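Local coordinates for glycerol-3-phosphate dehydrogenase [NAD(+)] (Dunaliella salina, PDB 6IUY), which probably interconverts dihydroxyacetone phosphate and sn-glycerol 3-phosphate with NAD(H), and carries a phosphatase-like domain that allows direct conversion of dihydroxyacetone phosphate to glycerol, at residues Gln34-Phe40 / Tyr198-Val204. Residues are numbered along the deposited sequence; the frame is centred on the assembly and turned at random.
Sequences QADAVCF and YNNIIMV
A37-F40 and I201-V204 pair as parallel strands, their axes 4.7 Å apart and 21° off parallel. Backbone bonds alternate between the strands: I202 N to A37 O, C39 N to I202 O, V204 N to C39 O. At the strand entrance, N200 O takes two bonds, from D36 N (2.8 Å) and A37 N (3.3 Å). D36 turns its carboxylate onto segment 198-204. A chi1 of -62° sets CG of D36 on the side of its own N, turning OD2 toward N200 N (2.9 Å) and N199 N (3.0 Å). The two amides meet OD2 on its anti side, from opposite faces of the carboxylate plane. An alanine in place of D36 would probably leave these two amides without their shared acceptor and segment 198-200 freer to shift. N200 ND2 reaches back to Q34 O at 3.0 Å, in line with its N-H but above the carbonyl plane. Y198 lays one ring face under D36 O, while its CD2 touches A37 CB.

On one face of the sheet, V38 and V204 cross at an angle, CG1 of V38 meeting CG2 of V204 at 3.5 Å. F40 lies beside V204, whose CB sits over the rim of its ring. L117 and L121 of helix 114-123 pack on F40. On the other face, C39 SG meets I201 CG2. M203 folds its thioether back so that CE lies against C39 O, and its side chain also touches D41.

Strands 37-40 and 201-205 are central in the six-stranded parallel sheet of the haloacid dehalogenase-like domain. D41 and D43 follow the first strand and D206 the second; all three bind magnesium. The bonded, apolar strand pair thus brings ligands from distant parts of the sequence to one metal site, while the carboxylate of D36 ties down the entrance.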
# COMPACT_ATOMS: atom_id res chain seq x y z
N GLN A 34 6.41 9.10 35.41
CA GLN A 34 5.49 9.04 34.28
C GLN A 34 5.40 10.40 33.59
O GLN A 34 4.43 10.68 32.88
CB GLN A 34 4.11 8.60 34.77
CG GLN A 34 3.41 7.61 33.87
CD GLN A 34 4.05 6.24 33.94
OE1 GLN A 34 4.59 5.85 34.98
NE2 GLN A 34 4.00 5.50 32.83
N ALA A 35 6.40 11.25 33.81
CA ALA A 35 6.35 12.63 33.34
C ALA A 35 6.42 12.71 31.83
O ALA A 35 7.14 11.95 31.19
CB ALA A 35 7.49 13.44 33.94
N ASP A 36 5.67 13.65 31.26
CA ASP A 36 5.70 13.89 29.82
C ASP A 36 6.57 15.10 29.52
O ASP A 36 7.15 15.20 28.44
CB ASP A 36 4.28 14.11 29.28
CG ASP A 36 3.40 12.90 29.47
OD1 ASP A 36 3.83 11.78 29.11
OD2 ASP A 36 2.27 13.08 29.99
N ALA A 37 6.63 16.03 30.47
CA ALA A 37 7.51 17.18 30.37
C ALA A 37 7.92 17.68 31.75
O ALA A 37 7.10 17.72 32.66
CB ALA A 37 6.86 18.28 29.57
N VAL A 38 9.18 18.07 31.89
CA VAL A 38 9.73 18.69 33.09
C VAL A 38 10.15 20.13 32.79
O VAL A 38 10.98 20.37 31.89
CB VAL A 38 10.95 17.89 33.63
CG1 VAL A 38 11.40 18.43 34.97
CG2 VAL A 38 10.62 16.41 33.73
N CYS A 39 9.59 21.09 33.52
CA CYS A 39 9.97 22.50 33.34
C CYS A 39 10.92 22.99 34.43
O CYS A 39 10.65 22.86 35.63
CB CYS A 39 8.72 23.37 33.30
SG CYS A 39 7.49 22.82 32.11
N PHE A 40 12.06 23.56 34.02
CA PHE A 40 13.05 24.00 34.99
C PHE A 40 13.08 25.52 35.08
O PHE A 40 13.13 26.21 34.05
CB PHE A 40 14.45 23.48 34.63
CG PHE A 40 14.66 22.02 34.92
CD1 PHE A 40 14.10 21.05 34.11
CD2 PHE A 40 15.45 21.62 35.98
CE1 PHE A 40 14.30 19.70 34.36
CE2 PHE A 40 15.66 20.28 36.25
CZ PHE A 40 15.09 19.31 35.44
N TYR A 198 0.88 16.55 26.05
CA TYR A 198 1.46 16.21 27.35
C TYR A 198 0.39 16.25 28.41
O TYR A 198 -0.44 17.16 28.41
CB TYR A 198 2.59 17.18 27.72
CG TYR A 198 3.71 17.20 26.71
CD1 TYR A 198 3.98 16.08 25.94
CD2 TYR A 198 4.50 18.33 26.53
CE1 TYR A 198 5.00 16.07 25.02
CE2 TYR A 198 5.52 18.34 25.61
CZ TYR A 198 5.77 17.20 24.85
OH TYR A 198 6.79 17.18 23.92
N ASN A 199 0.39 15.28 29.32
CA ASN A 199 -0.62 15.24 30.37
C ASN A 199 -0.03 15.44 31.76
O ASN A 199 -0.61 16.12 32.61
CB ASN A 199 -1.41 13.93 30.29
CG ASN A 199 -2.25 13.83 29.02
OD1 ASN A 199 -3.08 14.70 28.74
ND2 ASN A 199 -2.02 12.78 28.23
N ASN A 200 1.13 14.83 32.00
CA ASN A 200 1.86 15.05 33.24
C ASN A 200 3.03 16.00 33.04
O ASN A 200 4.02 15.63 32.42
CB ASN A 200 2.36 13.72 33.80
CG ASN A 200 1.28 12.68 33.87
OD1 ASN A 200 0.13 12.99 34.20
ND2 ASN A 200 1.62 11.43 33.54
N ILE A 201 2.90 17.21 33.58
CA ILE A 201 3.95 18.22 33.48
C ILE A 201 4.44 18.61 34.88
O ILE A 201 3.65 18.93 35.76
CB ILE A 201 3.45 19.49 32.74
CG1 ILE A 201 2.78 19.11 31.42
CG2 ILE A 201 4.61 20.44 32.50
CD1 ILE A 201 2.02 20.25 30.77
N ILE A 202 5.76 18.58 35.06
CA ILE A 202 6.38 18.79 36.36
C ILE A 202 7.00 20.17 36.37
O ILE A 202 7.55 20.60 35.34
CB ILE A 202 7.48 17.72 36.65
CG1 ILE A 202 6.98 16.29 36.36
CG2 ILE A 202 8.04 17.86 38.08
CD1 ILE A 202 5.71 15.89 37.09
N MET A 203 6.92 20.87 37.51
CA MET A 203 7.69 22.10 37.66
C MET A 203 8.82 21.89 38.67
O MET A 203 8.60 21.39 39.78
CB MET A 203 6.81 23.28 38.10
CG MET A 203 7.58 24.61 38.27
SD MET A 203 7.93 25.48 36.71
CE MET A 203 9.70 25.67 36.77
N VAL A 204 10.04 22.27 38.28
CA VAL A 204 11.19 22.17 39.16
C VAL A 204 11.81 23.55 39.35
O VAL A 204 12.24 24.17 38.37
CB VAL A 204 12.27 21.21 38.61
CG1 VAL A 204 13.34 20.97 39.67
CG2 VAL A 204 11.64 19.90 38.17